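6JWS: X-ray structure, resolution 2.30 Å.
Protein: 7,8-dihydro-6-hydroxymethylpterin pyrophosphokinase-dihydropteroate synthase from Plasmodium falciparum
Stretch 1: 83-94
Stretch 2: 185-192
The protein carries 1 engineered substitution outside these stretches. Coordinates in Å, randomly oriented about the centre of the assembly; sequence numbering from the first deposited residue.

Stretch 1, residues 83-94: NYINELMQNLEE
Stretch 2, residues 185-192: KYIEELMK

The contact between residues 83-94 and 185-192 is a small mixed one, with a leucine-centred apolar middle and a tyrosine at each end, formed between a short helix with its trailing loop and the C-terminal end of a second helix, and fastened by a single hydrogen bond from a tyrosine hydroxyl to a backbone carbonyl. It illustrates a general principle: at and just beyond the end of a helix, carbonyls lack the usual helical partners and become available to side chains from elsewhere in the chain.

The first stretch is helical from about Ile85 to Gln90, with Leu88 N bonded to Tyr84 O (2.9 Å) and Met89 N to Ile85 O (3.0 Å). Near its end the pattern tightens, Gln90 N reaching Glu87 O at 2.8 Å, and Asn91 (phi/psi -125/73) leads into the extended residues Leu92 (-113/151) and Glu93 (-73/133). The second stretch enters as helix and holds that form through Leu190, with Leu190 N to Tyr186 O at 2.8 Å. Met191 directly follows the helix; Lys192 N bonds to Glu189 O at 2.8 Å, and Lys192 takes a positive phi of 70°. The contacts run in reverse sequence order, from Tyr84 with Met191 and Lys192 to Glu93 near Tyr186. The two stretches bury 347 Å² between them, both sides summed.

Tyr84 supplies the polar anchor. Its chi1 of 64° (p) and chi2 of -90° carry the ring across, and Tyr84 OH donates to Met191 O at 2.7 Å, with the carbonyl oxygen near the ring plane. Lys192 (chi 142°, 164°, -94°, 69°) covers one face of the same ring: its CD lies 3.9 Å from the Tyr84 ring centroid, 20° off the normal, a CH-pi contact made by the aliphatic part of the lysine while its end leads away. The tyrosine is poorly ordered, so its fine geometry carries less weight.

The middle is apolar. Leu88, with CA-to-CB toward the partner and chi1/chi2 of 150°/75° (t, p), places CD1 4.4 Å from Leu190 CB and 3.7 Å from Leu190 O; its CD2 lies 4.3 Å from Met191 CA. Leu190 (-88°/-175°; m, t) also meets Leu92 (-77°/170°; m, t), whose CD2 approaches Leu190 CD1 to 4.1 Å. Through this contact the loop after the first helix shares the patch.

At the far end, the CA-to-CB bonds of Glu93 (chi1 -68°, m) and Tyr186 (chi1 -175°, t) each point toward the other stretch. The modelled 2.3 Å between Glu93 OE1 and Tyr186 OH is a clash, so it supports no bonding claim.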

# COMPACT_ATOMS: atom_id res chain seq x y z
N ASN B 83 22.43 30.42 -22.15
CA ASN B 83 21.25 30.62 -22.98
C ASN B 83 21.61 31.29 -24.30
O ASN B 83 21.03 32.30 -24.68
CB ASN B 83 20.13 31.34 -22.21
CG ASN B 83 20.54 32.68 -21.63
OD1 ASN B 83 20.68 33.66 -22.36
ND2 ASN B 83 20.70 32.74 -20.32
N TYR B 84 22.58 30.70 -25.02
CA TYR B 84 22.95 31.14 -26.35
C TYR B 84 22.17 30.34 -27.40
O TYR B 84 22.17 30.70 -28.58
CB TYR B 84 24.45 30.98 -26.58
CG TYR B 84 24.94 29.56 -26.54
CD1 TYR B 84 25.36 28.98 -25.36
CD2 TYR B 84 24.98 28.78 -27.69
CE1 TYR B 84 25.81 27.67 -25.31
CE2 TYR B 84 25.42 27.47 -27.66
CZ TYR B 84 25.84 26.91 -26.46
OH TYR B 84 26.27 25.61 -26.42
N ILE B 85 21.55 29.24 -26.95
CA ILE B 85 20.70 28.41 -27.78
C ILE B 85 19.49 29.25 -28.21
O ILE B 85 19.07 29.20 -29.37
CB ILE B 85 20.32 27.10 -27.06
CG1 ILE B 85 21.40 26.02 -27.22
CG2 ILE B 85 18.96 26.57 -27.50
CD1 ILE B 85 22.41 25.97 -26.10
N ASN B 86 18.98 30.04 -27.27
CA ASN B 86 17.85 30.92 -27.53
C ASN B 86 18.13 31.76 -28.78
O ASN B 86 17.33 31.75 -29.72
CB ASN B 86 17.48 31.74 -26.28
CG ASN B 86 17.23 30.88 -25.06
OD1 ASN B 86 18.09 30.12 -24.63
ND2 ASN B 86 16.04 31.00 -24.48
N GLU B 87 19.29 32.44 -28.79
CA GLU B 87 19.66 33.35 -29.87
C GLU B 87 19.97 32.55 -31.14
O GLU B 87 19.53 32.93 -32.22
CB GLU B 87 20.81 34.27 -29.45
CG GLU B 87 21.07 35.43 -30.41
CD GLU B 87 20.16 36.65 -30.32
OE1 GLU B 87 19.93 37.13 -29.19
OE2 GLU B 87 19.69 37.13 -31.37
N LEU B 88 20.70 31.44 -30.99
CA LEU B 88 21.06 30.55 -32.09
C LEU B 88 19.83 30.22 -32.94
O LEU B 88 19.91 30.27 -34.16
CB LEU B 88 21.71 29.29 -31.53
CG LEU B 88 21.51 28.01 -32.35
CD1 LEU B 88 22.37 28.02 -33.60
CD2 LEU B 88 21.81 26.78 -31.52
N MET B 89 18.71 29.88 -32.28
CA MET B 89 17.47 29.49 -32.95
C MET B 89 16.88 30.64 -33.75
O MET B 89 16.16 30.41 -34.73
CB MET B 89 16.42 29.00 -31.95
CG MET B 89 16.79 27.73 -31.19
SD MET B 89 17.18 26.30 -32.23
CE MET B 89 15.69 26.16 -33.22
N GLN B 90 17.16 31.88 -33.33
CA GLN B 90 16.60 33.06 -33.97
C GLN B 90 17.28 33.33 -35.31
O GLN B 90 16.65 33.88 -36.22
CB GLN B 90 16.63 34.28 -33.05
CG GLN B 90 15.50 34.32 -32.03
CD GLN B 90 15.18 35.72 -31.54
OE1 GLN B 90 14.03 36.15 -31.54
NE2 GLN B 90 16.21 36.44 -31.13
N ASN B 91 18.55 32.93 -35.43
CA ASN B 91 19.37 33.23 -36.61
C ASN B 91 19.94 31.94 -37.19
O ASN B 91 21.13 31.67 -37.07
CB ASN B 91 20.49 34.23 -36.29
CG ASN B 91 20.00 35.51 -35.65
OD1 ASN B 91 20.17 35.71 -34.45
ND2 ASN B 91 19.40 36.39 -36.44
N LEU B 92 19.08 31.15 -37.83
CA LEU B 92 19.51 29.90 -38.43
C LEU B 92 19.38 30.02 -39.94
O LEU B 92 18.50 30.73 -40.44
CB LEU B 92 18.61 28.75 -37.95
CG LEU B 92 18.85 28.22 -36.54
CD1 LEU B 92 17.73 27.26 -36.15
CD2 LEU B 92 20.20 27.51 -36.44
N GLU B 93 20.25 29.29 -40.66
CA GLU B 93 20.18 29.23 -42.11
C GLU B 93 18.97 28.40 -42.50
O GLU B 93 18.77 27.32 -41.95
CB GLU B 93 21.45 28.60 -42.67
CG GLU B 93 22.70 29.45 -42.50
CD GLU B 93 23.98 28.64 -42.37
OE1 GLU B 93 23.91 27.52 -41.81
OE2 GLU B 93 25.03 29.12 -42.83
N GLU B 94 18.19 28.91 -43.45
CA GLU B 94 17.03 28.20 -43.96
C GLU B 94 17.49 26.89 -44.59
O GLU B 94 18.61 26.78 -45.08
CB GLU B 94 16.24 29.08 -44.94
CG GLU B 94 15.35 30.11 -44.26
CD GLU B 94 13.94 29.67 -43.89
OE1 GLU B 94 13.61 28.48 -44.11
OE2 GLU B 94 13.16 30.51 -43.39
N LYS B 185 27.10 16.48 -38.08
CA LYS B 185 28.28 17.14 -37.55
C LYS B 185 28.10 18.65 -37.59
O LYS B 185 28.50 19.34 -36.66
CB LYS B 185 29.55 16.67 -38.28
CG LYS B 185 29.95 15.23 -38.02
CD LYS B 185 30.27 14.95 -36.57
CE LYS B 185 30.35 13.46 -36.27
NZ LYS B 185 30.85 13.21 -34.90
N TYR B 186 27.46 19.15 -38.66
CA TYR B 186 27.12 20.56 -38.75
C TYR B 186 26.20 20.94 -37.59
O TYR B 186 26.51 21.86 -36.83
CB TYR B 186 26.56 20.91 -40.13
CG TYR B 186 26.30 22.39 -40.32
CD1 TYR B 186 27.35 23.28 -40.45
CD2 TYR B 186 25.01 22.89 -40.35
CE1 TYR B 186 27.14 24.64 -40.61
CE2 TYR B 186 24.78 24.25 -40.52
CZ TYR B 186 25.84 25.13 -40.65
OH TYR B 186 25.63 26.47 -40.80
N ILE B 187 25.09 20.19 -37.44
CA ILE B 187 24.13 20.41 -36.37
C ILE B 187 24.84 20.45 -35.01
O ILE B 187 24.60 21.36 -34.22
CB ILE B 187 22.99 19.36 -36.42
CG1 ILE B 187 22.04 19.62 -37.59
CG2 ILE B 187 22.23 19.30 -35.09
CD1 ILE B 187 21.19 18.44 -37.96
N GLU B 188 25.74 19.50 -34.74
CA GLU B 188 26.42 19.47 -33.45
C GLU B 188 27.18 20.78 -33.24
O GLU B 188 27.06 21.39 -32.18
CB GLU B 188 27.39 18.29 -33.30
CG GLU B 188 26.71 16.94 -33.21
CD GLU B 188 27.60 15.75 -32.93
OE1 GLU B 188 28.60 15.89 -32.20
OE2 GLU B 188 27.27 14.65 -33.41
N GLU B 189 27.95 21.18 -34.26
CA GLU B 189 28.78 22.38 -34.22
C GLU B 189 27.91 23.61 -33.98
O GLU B 189 28.28 24.47 -33.19
CB GLU B 189 29.62 22.54 -35.49
CG GLU B 189 30.87 21.67 -35.53
CD GLU B 189 31.90 21.94 -34.44
OE1 GLU B 189 31.97 23.09 -33.94
OE2 GLU B 189 32.65 20.98 -34.11
N LEU B 190 26.75 23.68 -34.66
CA LEU B 190 25.84 24.80 -34.49
C LEU B 190 25.49 24.97 -33.01
O LEU B 190 25.34 26.10 -32.54
CB LEU B 190 24.57 24.58 -35.30
CG LEU B 190 24.56 25.06 -36.76
CD1 LEU B 190 23.18 24.86 -37.37
CD2 LEU B 190 24.97 26.52 -36.87
N MET B 191 25.37 23.85 -32.30
CA MET B 191 24.94 23.88 -30.91
C MET B 191 26.11 24.25 -30.00
O MET B 191 25.92 24.40 -28.79
CB MET B 191 24.30 22.55 -30.49
CG MET B 191 22.90 22.40 -31.07
SD MET B 191 22.03 20.87 -30.64
CE MET B 191 22.76 19.73 -31.80
N LYS B 192 27.29 24.41 -30.61
CA LYS B 192 28.50 24.98 -30.02
C LYS B 192 29.09 24.03 -28.97
O LYS B 192 30.04 23.33 -29.34
CB LYS B 192 28.28 26.40 -29.49
CG LYS B 192 29.00 26.74 -28.19
CD LYS B 192 29.07 28.23 -27.89
CE LYS B 192 30.35 28.88 -28.39
NZ LYS B 192 30.40 28.94 -29.87